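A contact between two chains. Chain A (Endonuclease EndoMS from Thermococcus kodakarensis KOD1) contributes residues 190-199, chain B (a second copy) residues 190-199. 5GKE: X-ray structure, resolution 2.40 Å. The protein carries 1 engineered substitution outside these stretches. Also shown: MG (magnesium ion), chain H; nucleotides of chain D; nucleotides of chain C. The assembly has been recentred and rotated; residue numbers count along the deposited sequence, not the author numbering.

Chain A 190-199: VRQLKSYVEI
Chain B (190-199) VRQLKSYVEI

How do the two stretches meet? Each is helical from 190 to 199, with phi/psi near -60/-45, and lies within a longer helix. The axes cross almost at right angles, 85° between their N-to-C directions, and approach to 10.0 Å. The crossing is centred on the two copies of residue 191: CA of Arg191(A) and CA of Arg191(B) are 6.5 Å apart, and 451 Å² is buried in all.

What do the two arginines, which cover the most surface, do there? Both point CA-to-CB toward the other helix and run out extended, chi1 m, chi2 and chi3 t, chi4 103°. NE of Arg191(A) makes a weak hydrogen bond to OG of Ser195(B), 3.4 Å away; NE of Arg191(B) lies 3.3 Å from OG of Ser195(A), and a water accepts from NH1 of Arg191(B) at 2.9 Å while sitting 2.8 Å from that same OG. Both serines have chi1 t.

Where do the arginines end? Each guanidinium meets a phosphate beside the partner's tyrosine. NH1 and NH2 of Arg191(A) donate to OP2 of DG5 of chain D at 3.1 and 3.0 Å, while OH of Tyr196(B) donates to OP1 of that phosphate at 2.5 Å. Likewise, NH1 of Arg191(B) bonds OP2 of DA5 of chain C at 3.0 Å, and OH of Tyr196(A) bonds its OP1 at 2.7 Å. Both tyrosines have chi1 m.

What balances the two lysines? NZ of Lys194(A) and NZ of Lys194(B) are only 3.4 Å apart, both donors, so they cannot bond each other. Glutamates offset the charge: NZ of Lys194(A) bridges OE2 of Glu198(B) at 2.5 Å and OE2 of Glu198(A) at 2.8 Å; NZ of Lys194(B) bridges OE1 of Glu198(A) at 2.9 Å and OE1 of Glu198(B) at 2.5 Å. The lysines are t, t, t, m; the glutamates begin m, t.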

# COMPACT_ATOMS: atom_id res chain seq x y z
N VAL A 190 -16.58 -0.35 11.41
CA VAL A 190 -17.69 -0.09 12.33
C VAL A 190 -17.60 1.34 12.87
O VAL A 190 -18.63 1.98 13.10
CB VAL A 190 -17.72 -1.12 13.47
CG1 VAL A 190 -18.96 -0.94 14.28
CG2 VAL A 190 -17.72 -2.54 12.87
N ARG A 191 -16.38 1.83 13.04
CA ARG A 191 -16.12 3.19 13.45
C ARG A 191 -16.59 4.18 12.40
O ARG A 191 -17.12 5.23 12.73
CB ARG A 191 -14.62 3.42 13.72
CG ARG A 191 -14.05 2.65 14.89
CD ARG A 191 -12.72 3.24 15.35
NE ARG A 191 -12.08 2.33 16.29
CZ ARG A 191 -11.07 1.52 16.00
NH1 ARG A 191 -10.52 1.51 14.79
NH2 ARG A 191 -10.58 0.72 16.95
N GLN A 192 -16.34 3.84 11.13
CA GLN A 192 -16.88 4.60 10.02
C GLN A 192 -18.41 4.67 10.11
O GLN A 192 -19.00 5.74 10.18
CB GLN A 192 -16.46 3.97 8.69
CG GLN A 192 -15.34 4.68 7.94
CD GLN A 192 -14.94 3.92 6.67
OE1 GLN A 192 -15.45 4.19 5.56
NE2 GLN A 192 -14.05 2.98 6.83
N LEU A 193 -19.03 3.49 10.13
CA LEU A 193 -20.48 3.36 10.21
C LEU A 193 -21.09 4.11 11.40
O LEU A 193 -22.03 4.86 11.23
CB LEU A 193 -20.86 1.88 10.29
CG LEU A 193 -22.37 1.61 10.32
CD1 LEU A 193 -23.04 2.26 9.12
CD2 LEU A 193 -22.69 0.11 10.36
N LYS A 194 -20.55 3.90 12.59
CA LYS A 194 -21.05 4.56 13.79
C LYS A 194 -20.95 6.07 13.62
O LYS A 194 -21.88 6.81 13.94
CB LYS A 194 -20.25 4.10 15.02
CG LYS A 194 -20.48 4.89 16.31
CD LYS A 194 -19.85 4.17 17.50
CE LYS A 194 -20.17 4.83 18.83
NZ LYS A 194 -19.48 6.12 19.01
N SER A 195 -19.82 6.51 13.11
CA SER A 195 -19.59 7.92 12.87
C SER A 195 -20.65 8.53 11.94
O SER A 195 -21.14 9.64 12.17
CB SER A 195 -18.19 8.13 12.30
OG SER A 195 -17.85 9.49 12.24
N TYR A 196 -21.03 7.80 10.90
CA TYR A 196 -21.97 8.35 9.93
C TYR A 196 -23.36 8.39 10.53
O TYR A 196 -24.10 9.37 10.37
CB TYR A 196 -21.98 7.55 8.64
CG TYR A 196 -20.64 7.47 7.97
CD1 TYR A 196 -19.75 8.55 8.02
CD2 TYR A 196 -20.25 6.31 7.29
CE1 TYR A 196 -18.51 8.47 7.41
CE2 TYR A 196 -19.01 6.23 6.66
CZ TYR A 196 -18.14 7.30 6.74
OH TYR A 196 -16.92 7.20 6.13
N VAL A 197 -23.72 7.32 11.22
CA VAL A 197 -25.03 7.21 11.82
C VAL A 197 -25.26 8.36 12.81
O VAL A 197 -26.33 8.96 12.82
CB VAL A 197 -25.21 5.87 12.52
CG1 VAL A 197 -26.41 5.91 13.47
CG2 VAL A 197 -25.37 4.77 11.49
N GLU A 198 -24.25 8.66 13.62
CA GLU A 198 -24.37 9.71 14.61
C GLU A 198 -24.58 11.06 13.95
O GLU A 198 -25.43 11.84 14.37
CB GLU A 198 -23.14 9.75 15.52
CG GLU A 198 -23.12 8.65 16.56
CD GLU A 198 -21.82 8.58 17.34
OE1 GLU A 198 -20.96 9.49 17.19
OE2 GLU A 198 -21.66 7.60 18.10
N ILE A 199 -23.80 11.34 12.92
CA ILE A 199 -23.92 12.61 12.23
C ILE A 199 -25.31 12.74 11.62
O ILE A 199 -25.92 13.81 11.67
CB ILE A 199 -22.84 12.76 11.15
CG1 ILE A 199 -21.49 13.02 11.82
CG2 ILE A 199 -23.18 13.90 10.20
CD1 ILE A 199 -20.33 12.88 10.89
N VAL B 190 -9.32 10.88 13.98
CA VAL B 190 -10.19 11.40 15.03
C VAL B 190 -11.18 10.32 15.43
O VAL B 190 -11.52 10.19 16.59
CB VAL B 190 -10.93 12.68 14.59
CG1 VAL B 190 -11.93 13.13 15.66
CG2 VAL B 190 -9.93 13.80 14.33
N ARG B 191 -11.63 9.53 14.46
CA ARG B 191 -12.60 8.47 14.75
C ARG B 191 -11.99 7.43 15.66
O ARG B 191 -12.64 6.88 16.53
CB ARG B 191 -13.10 7.79 13.46
CG ARG B 191 -13.92 8.65 12.55
CD ARG B 191 -14.67 7.79 11.54
NE ARG B 191 -15.16 8.64 10.46
CZ ARG B 191 -14.60 8.74 9.26
NH1 ARG B 191 -15.14 9.56 8.37
NH2 ARG B 191 -13.55 8.00 8.93
N GLN B 192 -10.72 7.14 15.40
CA GLN B 192 -9.95 6.27 16.24
C GLN B 192 -9.94 6.82 17.68
O GLN B 192 -10.34 6.13 18.63
CB GLN B 192 -8.53 6.16 15.67
CG GLN B 192 -7.87 4.81 15.78
CD GLN B 192 -6.54 4.77 15.07
OE1 GLN B 192 -5.46 4.52 15.67
NE2 GLN B 192 -6.59 5.04 13.77
N LEU B 193 -9.50 8.07 17.82
CA LEU B 193 -9.35 8.70 19.12
C LEU B 193 -10.69 8.76 19.84
O LEU B 193 -10.80 8.40 21.00
CB LEU B 193 -8.75 10.10 19.00
CG LEU B 193 -8.64 10.91 20.30
CD1 LEU B 193 -7.77 10.18 21.33
CD2 LEU B 193 -8.14 12.35 20.06
N LYS B 194 -11.71 9.20 19.12
CA LYS B 194 -13.04 9.36 19.68
C LYS B 194 -13.57 8.02 20.17
O LYS B 194 -14.27 7.93 21.18
CB LYS B 194 -13.98 9.97 18.64
CG LYS B 194 -15.44 9.90 18.99
CD LYS B 194 -16.29 10.52 17.89
CE LYS B 194 -17.75 10.60 18.29
NZ LYS B 194 -18.39 9.27 18.46
N SER B 195 -13.20 6.97 19.46
CA SER B 195 -13.67 5.64 19.79
C SER B 195 -13.07 5.13 21.08
O SER B 195 -13.75 4.49 21.87
CB SER B 195 -13.33 4.66 18.68
OG SER B 195 -13.98 3.44 18.93
N TYR B 196 -11.78 5.36 21.26
CA TYR B 196 -11.07 4.93 22.45
C TYR B 196 -11.61 5.67 23.66
O TYR B 196 -11.92 5.07 24.69
CB TYR B 196 -9.56 5.17 22.30
CG TYR B 196 -8.93 4.48 21.11
CD1 TYR B 196 -9.43 3.27 20.65
CD2 TYR B 196 -7.84 5.03 20.46
CE1 TYR B 196 -8.86 2.63 19.57
CE2 TYR B 196 -7.26 4.39 19.37
CZ TYR B 196 -7.78 3.19 18.93
OH TYR B 196 -7.21 2.54 17.85
N VAL B 197 -11.75 6.99 23.51
CA VAL B 197 -12.19 7.87 24.58
C VAL B 197 -13.58 7.49 25.09
O VAL B 197 -13.80 7.41 26.30
CB VAL B 197 -12.21 9.31 24.11
CG1 VAL B 197 -12.91 10.20 25.15
CG2 VAL B 197 -10.79 9.79 23.85
N GLU B 198 -14.51 7.24 24.18
CA GLU B 198 -15.85 6.87 24.57
C GLU B 198 -15.84 5.61 25.41
O GLU B 198 -16.49 5.54 26.46
CB GLU B 198 -16.73 6.66 23.34
CG GLU B 198 -17.13 7.95 22.66
CD GLU B 198 -18.04 7.73 21.48
OE1 GLU B 198 -18.48 8.72 20.86
OE2 GLU B 198 -18.32 6.55 21.19
N ILE B 199 -15.11 4.61 24.94
CA ILE B 199 -14.99 3.34 25.64
C ILE B 199 -14.45 3.54 27.07
O ILE B 199 -14.97 2.98 28.02
CB ILE B 199 -14.09 2.39 24.82
CG1 ILE B 199 -14.89 1.84 23.64
CG2 ILE B 199 -13.54 1.26 25.65
CD1 ILE B 199 -14.15 0.85 22.82
MG MG H . -3.12 4.64 16.72
P DG D 5 -7.53 -0.74 16.37
OP1 DG D 5 -7.71 0.14 17.55
OP2 DG D 5 -8.63 -0.90 15.40
O5' DG D 5 -6.24 -0.24 15.58
C5' DG D 5 -5.01 -0.08 16.28
C4' DG D 5 -3.86 0.15 15.31
O4' DG D 5 -3.73 -1.02 14.44
C3' DG D 5 -4.03 1.36 14.37
O3' DG D 5 -2.79 2.00 14.23
C2' DG D 5 -4.46 0.70 13.06
C1' DG D 5 -3.61 -0.56 13.11
N9 DG D 5 -4.03 -1.60 12.18
C8 DG D 5 -5.31 -1.96 11.84
N7 DG D 5 -5.36 -2.92 10.95
C5 DG D 5 -4.03 -3.19 10.67
C6 DG D 5 -3.44 -4.13 9.78
O6 DG D 5 -4.01 -4.93 9.04
N1 DG D 5 -2.05 -4.07 9.80
C2 DG D 5 -1.32 -3.22 10.60
N2 DG D 5 0.02 -3.30 10.49
N3 DG D 5 -1.86 -2.34 11.43
C4 DG D 5 -3.20 -2.38 11.42
P DA C 5 -14.12 9.55 5.12
OP1 DA C 5 -15.57 9.45 5.41
OP2 DA C 5 -13.10 9.65 6.19
O5' DA C 5 -13.77 8.30 4.19
C5' DA C 5 -14.61 7.98 3.11
C4' DA C 5 -13.99 6.89 2.26
O4' DA C 5 -12.81 7.40 1.59
C3' DA C 5 -13.55 5.65 3.04
O3' DA C 5 -14.00 4.48 2.35
C2' DA C 5 -12.03 5.77 3.05
C1' DA C 5 -11.78 6.46 1.73
N9 DA C 5 -10.48 7.12 1.66
C8 DA C 5 -9.88 7.87 2.64
N7 DA C 5 -8.70 8.32 2.30
C5 DA C 5 -8.50 7.82 1.02
C6 DA C 5 -7.43 7.93 0.11
N6 DA C 5 -6.31 8.62 0.36
N1 DA C 5 -7.55 7.31 -1.08
C2 DA C 5 -8.67 6.62 -1.33
N3 DA C 5 -9.74 6.44 -0.56
C4 DA C 5 -9.59 7.08 0.62
P DC C 6 -13.53 3.00 2.75
OP1 DC C 6 -14.76 2.20 2.98
OP2 DC C 6 -12.48 3.00 3.79
O5' DC C 6 -12.90 2.47 1.39
C5' DC C 6 -13.70 2.49 0.21
C4' DC C 6 -12.91 2.08 -1.00
O4' DC C 6 -11.72 2.90 -1.12
C3' DC C 6 -12.41 0.64 -0.99
O3' DC C 6 -12.37 0.17 -2.33
C2' DC C 6 -11.02 0.78 -0.39
C1' DC C 6 -10.57 2.08 -1.04
N1 DC C 6 -9.52 2.84 -0.28
C2 DC C 6 -8.31 3.15 -0.90
O2 DC C 6 -8.11 2.76 -2.06
N3 DC C 6 -7.38 3.86 -0.22
C4 DC C 6 -7.64 4.27 1.03
N4 DC C 6 -6.70 4.97 1.67
C5 DC C 6 -8.88 3.97 1.68
C6 DC C 6 -9.78 3.27 0.99
O HOH W 1 -17.16 10.91 9.96